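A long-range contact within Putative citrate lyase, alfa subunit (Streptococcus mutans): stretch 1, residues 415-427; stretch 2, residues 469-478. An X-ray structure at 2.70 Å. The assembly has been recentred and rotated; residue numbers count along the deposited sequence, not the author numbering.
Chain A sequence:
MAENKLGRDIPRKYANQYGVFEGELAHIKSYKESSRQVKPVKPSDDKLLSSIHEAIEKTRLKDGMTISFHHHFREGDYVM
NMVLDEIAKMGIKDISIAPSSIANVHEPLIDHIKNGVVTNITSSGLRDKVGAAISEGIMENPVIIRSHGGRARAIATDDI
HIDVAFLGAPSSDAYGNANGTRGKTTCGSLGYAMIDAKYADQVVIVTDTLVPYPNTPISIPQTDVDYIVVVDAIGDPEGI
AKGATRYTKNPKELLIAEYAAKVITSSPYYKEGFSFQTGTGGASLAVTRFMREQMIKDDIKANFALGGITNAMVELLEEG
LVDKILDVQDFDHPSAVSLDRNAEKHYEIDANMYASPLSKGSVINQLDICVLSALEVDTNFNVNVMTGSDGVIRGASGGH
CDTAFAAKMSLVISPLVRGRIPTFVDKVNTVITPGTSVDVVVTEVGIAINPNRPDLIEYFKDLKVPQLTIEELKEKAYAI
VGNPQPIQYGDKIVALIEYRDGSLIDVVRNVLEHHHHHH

Stretch 1 415-427: PLVRGRIPTFVDK
Stretch 2 (469-478) TIEELKEKAY

No hydrogen bond crosses between these two stretches. Apolar packing and one salt bridge join them, and together they bury 488 Å², both sides summed.

Stretch 1 begins as a tight hairpin, then runs on past Pro-422 to further contacts with the helix. Strand residues 417-418 and 421-422 flank a type II' turn from Arg-418 to Ile-421. Arg-418 N bonds Ile-421 O and Ile-421 N bonds Arg-418 O, each at 2.8 Å. Gly-419 has phi/psi 63/-117, and positive phi favours glycine. The turn tip does not touch the helix. Thr-423 N donates to Leu-416 O at 3.1 Å, and Thr-423 OG1 donates to Pro-415 O at 2.9 Å.

Stretch 2 is helical from Ile-470 through Tyr-478, mostly near phi/psi -65/-40, and continues beyond. Thr-469 (chi1 p) is its N-cap: Glu-472 N donates to Thr-469 OG1 at 3.1 Å. Thr-469 N donates to Glu-472 OE1 at 2.8 Å.

Pro-422 CA lies 5.8 Å from Ala-477 CA, and Phe-424 CA lies 4.8 Å from Lys-474 CA. Stretch 1 therefore passes toward the start of the helix as its numbering rises from Pro-422 to Phe-424.

Ala-477 points toward stretch 1, and its small side chain suits this close approach. Ala-477 CB is 4.1 Å from Val-417 CG2 (chi1 t), 4.3 Å from Pro-422 CB, 4.4 Å from Phe-424 CB and 3.9 Å from Phe-424 O.

Phe-424 is buried, with phi/psi -114/125, chi1 m and chi2 79°. Leu-473 CB lies over one face of its ring. Ile-470 CD1 sits at the ring edge, 3.8 Å from Phe-424 CD2. Phe-424 CE2 is 3.8 Å from Leu-473 CD1. Leu-473 is m,t; Ile-470 is t,p, which brings its end nearer stretch 1.

Leu-416 (t,p) is buried and points toward the helix. Leu-416 CD1 is 4.0 Å from Leu-473 CD2. Leu-416 CD2 is 3.4 Å from Lys-476 CG, so the aliphatic part of that lysine (t,p,t,p) adds to the packing.

Lys-474 (t,m,m,t) leaves the helix sideways. Lys-474 CG packs 3.6 Å from Phe-424 O. The long chain covers backbone and still carries its charge to Asp-426. Asp-426 (chi1 m, chi2 -56°) also starts sideways, but its end comes nearer. Asp-426 OD1 and Lys-474 NZ form a salt bridge at 3.6 Å. The charged pair lies apart from the buried apolar cluster, with Asp-426 exposed.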

# COMPACT_ATOMS: atom_id res chain seq x y z
N PRO A 415 26.52 16.67 -24.66
CA PRO A 415 27.57 17.23 -25.51
C PRO A 415 27.20 17.16 -26.98
O PRO A 415 26.44 16.29 -27.40
CB PRO A 415 28.79 16.38 -25.16
CG PRO A 415 28.18 15.09 -24.75
CD PRO A 415 27.01 15.51 -23.91
N LEU A 416 27.73 18.10 -27.74
CA LEU A 416 27.47 18.18 -29.16
C LEU A 416 27.92 16.90 -29.85
O LEU A 416 27.25 16.40 -30.76
CB LEU A 416 28.21 19.38 -29.73
CG LEU A 416 27.68 19.97 -31.03
CD1 LEU A 416 26.22 20.39 -30.85
CD2 LEU A 416 28.53 21.17 -31.42
N VAL A 417 29.05 16.37 -29.42
CA VAL A 417 29.60 15.15 -30.00
C VAL A 417 30.33 14.31 -28.95
O VAL A 417 30.84 14.85 -27.97
CB VAL A 417 30.58 15.50 -31.15
CG1 VAL A 417 31.30 14.26 -31.62
CG2 VAL A 417 29.82 16.11 -32.31
N ARG A 418 30.34 13.00 -29.15
CA ARG A 418 31.04 12.08 -28.25
C ARG A 418 32.04 11.32 -29.12
O ARG A 418 31.67 10.46 -29.91
CB ARG A 418 30.08 11.09 -27.59
CG ARG A 418 29.22 11.67 -26.49
CD ARG A 418 28.57 10.57 -25.67
NE ARG A 418 27.80 11.11 -24.56
CZ ARG A 418 26.62 11.69 -24.67
NH1 ARG A 418 26.04 11.82 -25.87
NH2 ARG A 418 26.00 12.16 -23.59
N GLY A 419 33.32 11.66 -28.98
CA GLY A 419 34.33 11.00 -29.78
C GLY A 419 34.09 11.29 -31.25
O GLY A 419 34.14 12.43 -31.68
N ARG A 420 33.81 10.24 -32.01
CA ARG A 420 33.55 10.38 -33.44
C ARG A 420 32.07 10.25 -33.74
O ARG A 420 31.65 10.22 -34.89
CB ARG A 420 34.32 9.31 -34.22
CG ARG A 420 35.72 9.71 -34.56
CD ARG A 420 35.70 10.73 -35.66
NE ARG A 420 36.62 11.81 -35.40
CZ ARG A 420 36.70 12.91 -36.14
NH1 ARG A 420 35.90 13.04 -37.20
NH2 ARG A 420 37.58 13.86 -35.83
N ILE A 421 31.27 10.18 -32.68
CA ILE A 421 29.83 10.03 -32.82
C ILE A 421 29.09 11.33 -32.52
O ILE A 421 29.28 11.95 -31.47
CB ILE A 421 29.33 8.91 -31.87
CG1 ILE A 421 30.10 7.62 -32.15
CG2 ILE A 421 27.84 8.69 -32.06
CD1 ILE A 421 30.07 6.62 -31.01
N PRO A 422 28.24 11.78 -33.46
CA PRO A 422 27.48 13.02 -33.28
C PRO A 422 26.26 12.77 -32.40
O PRO A 422 25.55 11.78 -32.58
CB PRO A 422 27.09 13.39 -34.69
CG PRO A 422 26.83 12.05 -35.30
CD PRO A 422 28.01 11.23 -34.81
N THR A 423 26.00 13.68 -31.47
CA THR A 423 24.84 13.50 -30.62
C THR A 423 23.60 14.05 -31.31
O THR A 423 22.48 13.64 -31.00
CB THR A 423 25.02 14.20 -29.28
OG1 THR A 423 26.15 13.63 -28.61
CG2 THR A 423 23.78 14.02 -28.42
N PHE A 424 23.79 14.95 -32.27
CA PHE A 424 22.66 15.52 -33.00
C PHE A 424 22.67 15.12 -34.46
O PHE A 424 23.65 15.32 -35.18
CB PHE A 424 22.68 17.05 -32.86
CG PHE A 424 22.56 17.51 -31.45
CD1 PHE A 424 23.67 17.51 -30.61
CD2 PHE A 424 21.33 17.88 -30.93
CE1 PHE A 424 23.55 17.85 -29.27
CE2 PHE A 424 21.20 18.23 -29.59
CZ PHE A 424 22.31 18.21 -28.76
N VAL A 425 21.57 14.54 -34.91
CA VAL A 425 21.48 14.08 -36.29
C VAL A 425 20.13 14.42 -36.90
O VAL A 425 19.27 15.00 -36.25
CB VAL A 425 21.69 12.57 -36.36
CG1 VAL A 425 23.01 12.19 -35.69
CG2 VAL A 425 20.54 11.88 -35.69
N ASP A 426 19.95 14.05 -38.17
CA ASP A 426 18.69 14.34 -38.83
C ASP A 426 17.60 13.34 -38.48
O ASP A 426 16.42 13.64 -38.62
CB ASP A 426 18.87 14.36 -40.35
CG ASP A 426 19.64 15.56 -40.81
OD1 ASP A 426 19.23 16.70 -40.50
OD2 ASP A 426 20.67 15.35 -41.49
N LYS A 427 17.98 12.15 -38.04
CA LYS A 427 17.00 11.14 -37.69
C LYS A 427 17.64 10.14 -36.75
O LYS A 427 18.71 9.61 -37.05
CB LYS A 427 16.53 10.45 -38.97
CG LYS A 427 15.24 9.69 -38.86
CD LYS A 427 14.85 9.14 -40.24
CE LYS A 427 13.40 8.71 -40.29
NZ LYS A 427 12.95 8.51 -41.70
N THR A 469 18.85 26.84 -33.34
CA THR A 469 17.77 25.96 -33.76
C THR A 469 18.32 24.55 -33.69
O THR A 469 19.53 24.36 -33.75
CB THR A 469 17.36 26.23 -35.22
OG1 THR A 469 18.45 25.92 -36.09
CG2 THR A 469 16.97 27.69 -35.40
N ILE A 470 17.45 23.56 -33.55
CA ILE A 470 17.92 22.18 -33.49
C ILE A 470 18.70 21.85 -34.78
O ILE A 470 19.67 21.10 -34.74
CB ILE A 470 16.73 21.19 -33.27
CG1 ILE A 470 17.24 19.78 -32.98
CG2 ILE A 470 15.85 21.14 -34.49
CD1 ILE A 470 18.12 19.69 -31.76
N GLU A 471 18.29 22.44 -35.91
CA GLU A 471 18.99 22.17 -37.17
C GLU A 471 20.42 22.68 -37.13
O GLU A 471 21.33 22.06 -37.69
CB GLU A 471 18.27 22.82 -38.36
CG GLU A 471 16.92 22.22 -38.71
CD GLU A 471 15.82 22.63 -37.73
OE1 GLU A 471 15.79 23.82 -37.33
OE2 GLU A 471 14.98 21.75 -37.38
N GLU A 472 20.63 23.82 -36.49
CA GLU A 472 21.97 24.39 -36.39
C GLU A 472 22.88 23.53 -35.53
O GLU A 472 24.08 23.44 -35.79
CB GLU A 472 21.91 25.80 -35.83
CG GLU A 472 21.26 26.77 -36.77
CD GLU A 472 21.12 28.14 -36.16
OE1 GLU A 472 20.60 28.22 -35.02
OE2 GLU A 472 21.52 29.13 -36.80
N LEU A 473 22.31 22.89 -34.51
CA LEU A 473 23.10 22.03 -33.64
C LEU A 473 23.59 20.82 -34.43
O LEU A 473 24.73 20.38 -34.26
CB LEU A 473 22.25 21.56 -32.45
CG LEU A 473 21.96 22.60 -31.38
CD1 LEU A 473 21.11 21.98 -30.29
CD2 LEU A 473 23.26 23.14 -30.80
N LYS A 474 22.73 20.29 -35.29
CA LYS A 474 23.06 19.14 -36.11
C LYS A 474 24.19 19.49 -37.06
O LYS A 474 25.19 18.77 -37.15
CB LYS A 474 21.83 18.68 -36.88
CG LYS A 474 22.02 17.40 -37.67
CD LYS A 474 22.57 17.68 -39.05
CE LYS A 474 21.55 18.38 -39.89
NZ LYS A 474 22.08 18.72 -41.22
N GLU A 475 24.04 20.61 -37.76
CA GLU A 475 25.06 21.06 -38.70
C GLU A 475 26.37 21.32 -37.97
O GLU A 475 27.45 20.97 -38.44
CB GLU A 475 24.60 22.34 -39.39
CG GLU A 475 23.36 22.14 -40.22
CD GLU A 475 22.57 23.43 -40.47
OE1 GLU A 475 21.49 23.34 -41.12
OE2 GLU A 475 23.03 24.52 -40.02
N LYS A 476 26.24 21.92 -36.80
CA LYS A 476 27.37 22.24 -35.94
C LYS A 476 28.08 20.94 -35.51
O LYS A 476 29.28 20.95 -35.22
CB LYS A 476 26.84 23.03 -34.73
CG LYS A 476 27.87 23.52 -33.74
CD LYS A 476 28.68 24.68 -34.26
CE LYS A 476 29.75 25.10 -33.24
NZ LYS A 476 30.67 23.97 -32.86
N ALA A 477 27.33 19.83 -35.51
CA ALA A 477 27.85 18.51 -35.13
C ALA A 477 28.50 17.83 -36.33
O ALA A 477 29.61 17.30 -36.23
CB ALA A 477 26.73 17.64 -34.59
N TYR A 478 27.81 17.86 -37.46
CA TYR A 478 28.32 17.27 -38.69
C TYR A 478 29.65 17.91 -39.06
O TYR A 478 30.51 17.27 -39.66
CB TYR A 478 27.29 17.44 -39.82
CG TYR A 478 27.86 17.30 -41.22
CD1 TYR A 478 28.42 18.40 -41.89
CD2 TYR A 478 27.87 16.06 -41.88
CE1 TYR A 478 28.98 18.26 -43.16
CE2 TYR A 478 28.43 15.92 -43.15
CZ TYR A 478 28.98 17.02 -43.79
OH TYR A 478 29.54 16.88 -45.04